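Local atomic coordinates of SusD-like protein BACOVA_02651 (Bacteroides ovatus, PDB entry 5E75), a protein that binds polysaccharide at the surface of the cell and probably captures xyloglucan before its transport into the periplasm for degradation. Residues Y236-W250 and P352-Y364. Residues are numbered along the deposited sequence; the frame is centred on the assembly and turned at random.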
loop_
_atom_site.group_PDB
_atom_site.type_symbol
_atom_site.label_atom_id
_atom_site.label_comp_id
_atom_site.label_asym_id
_atom_site.label_seq_id
_atom_site.Cartn_x
_atom_site.Cartn_y
_atom_site.Cartn_z
ATOM N N TYR A 236 -10.486 -10.234 -9.775
ATOM C CA TYR A 236 -10.676 -11.241 -8.732
ATOM C C TYR A 236 -10.246 -12.657 -9.147
ATOM O O TYR A 236 -9.709 -13.410 -8.329
ATOM C CB TYR A 236 -12.133 -11.213 -8.246
ATOM C CG TYR A 236 -12.754 -12.561 -7.992
ATOM C CD1 TYR A 236 -12.577 -13.208 -6.790
ATOM C CD2 TYR A 236 -13.536 -13.167 -8.962
ATOM C CE1 TYR A 236 -13.162 -14.457 -6.562
ATOM C CE2 TYR A 236 -14.104 -14.385 -8.761
ATOM C CZ TYR A 236 -13.925 -15.026 -7.565
ATOM O OH TYR A 236 -14.518 -16.256 -7.391
ATOM N N LYS A 237 -10.451 -13.014 -10.411
ATOM C CA LYS A 237 -10.060 -14.344 -10.877
ATOM C C LYS A 237 -8.568 -14.556 -10.766
ATOM O O LYS A 237 -8.112 -15.697 -10.783
ATOM C CB LYS A 237 -10.481 -14.575 -12.328
ATOM C CG LYS A 237 -11.971 -14.798 -12.545
ATOM C CD LYS A 237 -12.462 -16.073 -11.910
ATOM C CE LYS A 237 -13.809 -16.479 -12.494
ATOM N NZ LYS A 237 -14.353 -17.667 -11.778
ATOM N N ASN A 238 -7.797 -13.474 -10.656
ATOM C CA ASN A 238 -6.346 -13.571 -10.537
ATOM C C ASN A 238 -5.838 -13.236 -9.145
ATOM O O ASN A 238 -4.644 -12.996 -8.977
ATOM C CB ASN A 238 -5.661 -12.686 -11.577
ATOM C CG ASN A 238 -6.039 -13.070 -12.983
ATOM O OD1 ASN A 238 -6.054 -14.258 -13.324
ATOM N ND2 ASN A 238 -6.401 -12.090 -13.796
ATOM N N ASN A 239 -6.714 -13.260 -8.139
ATOM C CA ASN A 239 -6.243 -13.196 -6.762
ATOM C C ASN A 239 -5.173 -14.281 -6.607
ATOM O O ASN A 239 -5.322 -15.393 -7.129
ATOM C CB ASN A 239 -7.371 -13.481 -5.764
ATOM C CG ASN A 239 -8.251 -12.271 -5.467
ATOM O OD1 ASN A 239 -7.907 -11.118 -5.746
ATOM N ND2 ASN A 239 -9.393 -12.542 -4.867
ATOM N N ASN A 240 -4.088 -13.958 -5.909
ATOM C CA ASN A 240 -3.019 -14.916 -5.610
ATOM C C ASN A 240 -2.296 -15.422 -6.843
ATOM O O ASN A 240 -1.754 -16.521 -6.871
ATOM C CB ASN A 240 -3.532 -16.060 -4.740
ATOM C CG ASN A 240 -4.003 -15.564 -3.404
ATOM O OD1 ASN A 240 -3.344 -14.728 -2.785
ATOM N ND2 ASN A 240 -5.153 -16.045 -2.954
ATOM N N ASN A 241 -2.248 -14.578 -7.852
ATOM C CA ASN A 241 -1.406 -14.805 -9.012
ATOM C C ASN A 241 0.071 -14.858 -8.608
ATOM O O ASN A 241 0.435 -14.530 -7.470
ATOM C CB ASN A 241 -1.644 -13.694 -10.039
ATOM C CG ASN A 241 -1.229 -12.328 -9.518
ATOM O OD1 ASN A 241 -0.044 -12.003 -9.492
ATOM N ND2 ASN A 241 -2.202 -11.540 -9.071
ATOM N N GLN A 242 0.938 -15.249 -9.534
ATOM C CA GLN A 242 2.338 -15.471 -9.182
ATOM C C GLN A 242 3.081 -14.209 -8.741
ATOM O O GLN A 242 4.095 -14.310 -8.039
ATOM C CB GLN A 242 3.093 -16.131 -10.334
ATOM C CG GLN A 242 3.222 -15.276 -11.572
ATOM C CD GLN A 242 4.143 -15.893 -12.600
ATOM O OE1 GLN A 242 5.245 -16.344 -12.270
ATOM N NE2 GLN A 242 3.701 -15.914 -13.851
ATOM N N GLU A 243 2.589 -13.040 -9.155
ATOM C CA GLU A 243 3.189 -11.755 -8.768
ATOM C C GLU A 243 2.765 -11.324 -7.351
ATOM O O GLU A 243 3.385 -10.440 -6.737
ATOM C CB GLU A 243 2.850 -10.670 -9.810
ATOM C CG GLU A 243 3.367 -9.287 -9.473
ATOM C CD GLU A 243 3.316 -8.311 -10.632
ATOM O OE1 GLU A 243 3.000 -8.720 -11.763
ATOM O OE2 GLU A 243 3.585 -7.124 -10.377
ATOM N N SER A 244 1.713 -11.946 -6.831
ATOM C CA SER A 244 1.200 -11.617 -5.508
ATOM C C SER A 244 2.033 -12.334 -4.445
ATOM O O SER A 244 1.811 -13.529 -4.156
ATOM C CB SER A 244 -0.265 -12.050 -5.407
ATOM O OG SER A 244 -0.872 -11.580 -4.214
ATOM N N LEU A 245 2.993 -11.635 -3.849
ATOM C CA LEU A 245 3.845 -12.237 -2.825
ATOM C C LEU A 245 3.140 -12.276 -1.470
ATOM O O LEU A 245 3.280 -13.244 -0.720
ATOM C CB LEU A 245 5.179 -11.490 -2.729
ATOM C CG LEU A 245 6.113 -11.675 -3.934
ATOM C CD1 LEU A 245 7.296 -10.751 -3.882
ATOM C CD2 LEU A 245 6.600 -13.106 -3.976
ATOM N N LEU A 246 2.361 -11.245 -1.160
ATOM C CA LEU A 246 1.634 -11.190 0.098
ATOM C C LEU A 246 0.416 -10.297 -0.097
ATOM O O LEU A 246 0.520 -9.196 -0.652
ATOM C CB LEU A 246 2.528 -10.636 1.210
ATOM C CG LEU A 246 2.014 -10.785 2.638
ATOM C CD1 LEU A 246 1.850 -12.263 3.007
ATOM C CD2 LEU A 246 2.925 -10.091 3.631
ATOM N N ALA A 247 -0.739 -10.753 0.366
ATOM C CA ALA A 247 -1.974 -9.991 0.237
ATOM C C ALA A 247 -2.929 -10.382 1.341
ATOM O O ALA A 247 -2.924 -11.532 1.815
ATOM C CB ALA A 247 -2.617 -10.231 -1.110
ATOM N N MET A 248 -3.774 -9.427 1.721
ATOM C CA MET A 248 -4.906 -9.708 2.588
ATOM C C MET A 248 -5.926 -10.524 1.804
ATOM O O MET A 248 -6.290 -10.203 0.675
ATOM C CB MET A 248 -5.543 -8.411 3.092
ATOM C CG MET A 248 -4.550 -7.472 3.742
ATOM S SD MET A 248 -5.245 -5.858 4.143
ATOM C CE MET A 248 -3.746 -4.858 4.252
ATOM N N GLN A 249 -6.373 -11.597 2.442
ATOM C CA GLN A 249 -7.136 -12.661 1.805
ATOM C C GLN A 249 -8.609 -12.569 2.203
ATOM O O GLN A 249 -9.063 -13.220 3.147
ATOM C CB GLN A 249 -6.571 -14.016 2.225
ATOM C CG GLN A 249 -5.117 -14.201 1.853
ATOM C CD GLN A 249 -4.914 -14.301 0.355
ATOM O OE1 GLN A 249 -5.688 -14.940 -0.357
ATOM N NE2 GLN A 249 -3.855 -13.675 -0.130
ATOM N N TRP A 250 -9.362 -11.765 1.474
ATOM C CA TRP A 250 -10.743 -11.506 1.854
ATOM C C TRP A 250 -11.681 -12.653 1.465
ATOM O O TRP A 250 -11.418 -13.402 0.523
ATOM C CB TRP A 250 -11.199 -10.154 1.293
ATOM C CG TRP A 250 -10.312 -9.043 1.757
ATOM C CD1 TRP A 250 -9.526 -8.244 0.984
ATOM C CD2 TRP A 250 -10.099 -8.619 3.110
ATOM N NE1 TRP A 250 -8.844 -7.351 1.757
ATOM C CE2 TRP A 250 -9.163 -7.557 3.070
ATOM C CE3 TRP A 250 -10.599 -9.032 4.349
ATOM C CZ2 TRP A 250 -8.721 -6.914 4.217
ATOM C CZ3 TRP A 250 -10.162 -8.389 5.486
ATOM C CH2 TRP A 250 -9.234 -7.340 5.415
ATOM N N PRO A 352 -14.634 -8.519 -3.980
ATOM C CA PRO A 352 -13.960 -9.818 -4.058
ATOM C C PRO A 352 -12.440 -9.724 -4.234
ATOM O O PRO A 352 -11.761 -10.751 -4.261
ATOM C CB PRO A 352 -14.592 -10.435 -5.305
ATOM C CG PRO A 352 -14.831 -9.297 -6.184
ATOM C CD PRO A 352 -15.257 -8.162 -5.267
ATOM N N LEU A 353 -11.901 -8.520 -4.349
ATOM C CA LEU A 353 -10.472 -8.377 -4.555
ATOM C C LEU A 353 -9.687 -8.511 -3.272
ATOM O O LEU A 353 -10.087 -8.006 -2.214
ATOM C CB LEU A 353 -10.172 -7.014 -5.172
ATOM C CG LEU A 353 -10.865 -6.749 -6.502
ATOM C CD1 LEU A 353 -10.610 -5.324 -6.908
ATOM C CD2 LEU A 353 -10.379 -7.695 -7.583
ATOM N N ASN A 354 -8.552 -9.197 -3.358
ATOM C CA ASN A 354 -7.594 -9.147 -2.273
ATOM C C ASN A 354 -6.986 -7.747 -2.169
ATOM O O ASN A 354 -7.077 -6.948 -3.128
ATOM C CB ASN A 354 -6.471 -10.165 -2.501
ATOM C CG ASN A 354 -6.883 -11.587 -2.179
ATOM O OD1 ASN A 354 -7.923 -11.831 -1.565
ATOM N ND2 ASN A 354 -6.060 -12.529 -2.591
ATOM N N THR A 355 -6.367 -7.449 -1.026
ATOM C CA THR A 355 -5.629 -6.190 -0.868
ATOM C C THR A 355 -4.139 -6.506 -0.862
ATOM O O THR A 355 -3.633 -7.159 0.036
ATOM C CB THR A 355 -5.986 -5.476 0.452
ATOM O OG1 THR A 355 -7.394 -5.219 0.493
ATOM C CG2 THR A 355 -5.248 -4.154 0.595
ATOM N N TYR A 356 -3.423 -6.077 -1.890
ATOM C CA TYR A 356 -1.992 -6.336 -1.969
ATOM C C TYR A 356 -1.226 -5.716 -0.805
ATOM O O TYR A 356 -1.491 -4.577 -0.404
ATOM C CB TYR A 356 -1.414 -5.786 -3.270
ATOM C CG TYR A 356 -1.764 -6.587 -4.491
ATOM C CD1 TYR A 356 -1.240 -7.861 -4.678
ATOM C CD2 TYR A 356 -2.598 -6.073 -5.469
ATOM C CE1 TYR A 356 -1.543 -8.608 -5.783
ATOM C CE2 TYR A 356 -2.908 -6.824 -6.609
ATOM C CZ TYR A 356 -2.374 -8.104 -6.739
ATOM O OH TYR A 356 -2.657 -8.880 -7.836
ATOM N N ILE A 357 -0.268 -6.478 -0.279
ATOM C CA ILE A 357 0.735 -5.970 0.644
ATOM C C ILE A 357 2.083 -5.883 -0.072
ATOM O O ILE A 357 2.793 -4.883 0.056
ATOM C CB ILE A 357 0.820 -6.832 1.925
ATOM C CG1 ILE A 357 -0.478 -6.705 2.722
ATOM C CG2 ILE A 357 2.028 -6.433 2.786
ATOM C CD1 ILE A 357 -0.598 -7.678 3.908
ATOM N N LEU A 358 2.422 -6.918 -0.842
ATOM C CA LEU A 358 3.646 -6.923 -1.639
ATOM C C LEU A 358 3.465 -7.612 -2.997
ATOM O O LEU A 358 3.072 -8.784 -3.048
ATOM C CB LEU A 358 4.783 -7.621 -0.888
ATOM C CG LEU A 358 6.152 -7.610 -1.591
ATOM C CD1 LEU A 358 6.713 -6.191 -1.636
ATOM C CD2 LEU A 358 7.110 -8.562 -0.899
ATOM N N ARG A 359 3.755 -6.888 -4.079
ATOM C CA ARG A 359 3.852 -7.470 -5.412
ATOM C C ARG A 359 5.312 -7.627 -5.847
ATOM O O ARG A 359 6.185 -6.859 -5.445
ATOM C CB ARG A 359 3.126 -6.586 -6.443
ATOM C CG ARG A 359 1.638 -6.651 -6.349
ATOM C CD ARG A 359 0.955 -6.156 -7.600
ATOM N NE ARG A 359 0.910 -4.709 -7.794
ATOM C CZ ARG A 359 1.588 -4.042 -8.723
ATOM N NH1 ARG A 359 2.522 -4.635 -9.459
ATOM N NH2 ARG A 359 1.357 -2.749 -8.892
ATOM N N LEU A 360 5.562 -8.579 -6.740
ATOM C CA LEU A 360 6.912 -8.780 -7.270
ATOM C C LEU A 360 7.472 -7.513 -7.922
ATOM O O LEU A 360 8.676 -7.240 -7.796
ATOM C CB LEU A 360 6.917 -9.966 -8.238
ATOM C CG LEU A 360 8.273 -10.402 -8.782
ATOM C CD1 LEU A 360 9.173 -10.959 -7.694
ATOM C CD2 LEU A 360 8.061 -11.410 -9.886
ATOM N N ALA A 361 6.631 -6.710 -8.575
ATOM C CA ALA A 361 7.143 -5.494 -9.205
ATOM C C ALA A 361 7.766 -4.548 -8.180
ATOM O O ALA A 361 8.672 -3.795 -8.513
ATOM C CB ALA A 361 6.060 -4.785 -9.952
ATOM N N ASP A 362 7.255 -4.554 -6.955
ATOM C CA ASP A 362 7.832 -3.749 -5.870
ATOM C C ASP A 362 9.271 -4.198 -5.599
ATOM O O ASP A 362 10.174 -3.379 -5.408
ATOM C CB ASP A 362 6.946 -3.922 -4.633
ATOM C CG ASP A 362 7.112 -2.847 -3.598
ATOM O OD1 ASP A 362 8.178 -2.228 -3.504
ATOM O OD2 ASP A 362 6.132 -2.624 -2.859
ATOM N N VAL A 363 9.483 -5.510 -5.562
ATOM C CA VAL A 363 10.817 -6.031 -5.318
ATOM C C VAL A 363 11.744 -5.641 -6.476
ATOM O O VAL A 363 12.905 -5.300 -6.238
ATOM C CB VAL A 363 10.821 -7.559 -5.051
ATOM C CG1 VAL A 363 12.186 -8.018 -4.620
ATOM C CG2 VAL A 363 9.804 -7.923 -3.986
ATOM N N TYR A 364 11.232 -5.673 -7.705
ATOM C CA TYR A 364 12.032 -5.238 -8.862
ATOM C C TYR A 364 12.484 -3.795 -8.692
ATOM O O TYR A 364 13.658 -3.464 -8.891
ATOM C CB TYR A 364 11.234 -5.365 -10.173
ATOM C CG TYR A 364 11.078 -6.777 -10.741
ATOM C CD1 TYR A 364 11.322 -7.904 -9.971
ATOM C CD2 TYR A 364 10.689 -6.974 -12.066
ATOM C CE1 TYR A 364 11.186 -9.181 -10.510
ATOM C CE2 TYR A 364 10.551 -8.234 -12.590
ATOM C CZ TYR A 364 10.795 -9.336 -11.817
ATOM O OH TYR A 364 10.668 -10.572 -12.417
HETATM O O HOH W 1 -3.713 -11.502 -4.434
HETATM O O HOH W 2 -12.263 -13.189 -2.840
HETATM O O HOH W 3 -9.431 -13.971 -1.260
#
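L246 and L358 form a hydrogen-bonded pair in a short antiparallel ladder that runs through A247 with Y356 to M248 with T355, and the other way to S244 with R359. Two classic beta bulges kink it: L358 O accepts from both L245 N and L246 N, and L246 O from both I357 N and L358 N. Beyond the ladder, E243 O takes L360 N at 2.9 Å, tying turn 241-244 to helix 360-372.

Elsewhere side-chain polar groups link the segments. The amides of N239 and N354 stack, 4° apart. N239 reads the opposite backbone twice: ND2 bonds P352 O (3.0 Å) in the carbonyl plane, and N354 N meets OD1 from above its plane (3.1 Å). Q249, bent at chi2 (-68°), folds back so that its amide and that of N240 exchange two bonds, NE2 also reaching A247 O, while OE1 takes a weak bond from N354 ND2; a leucine in its place would probably leave the N240 amide freer to turn and N354 ND2 without this acceptor. W250 NE1 points edge-on at T355 OG1 (2.9 Å), and N241 ND2 at Y356 OH (3.0 Å), which also bonds L233.

R359 NH1 forms a salt bridge with E243 OE2 (2.9 Å), from above the carboxylate plane; R393 also holds E243, and E414 and E418 hold R359. R359 CD lies over the centre of the Y356 ring.

L245 CD1 touches both L358 CD2 (3.7 Å) and V363 CG2, while L246 packs on helix 103-125. The whole is a doubly bulged two-stranded antiparallel sheet leading into a helix within the largely helical SusD fold.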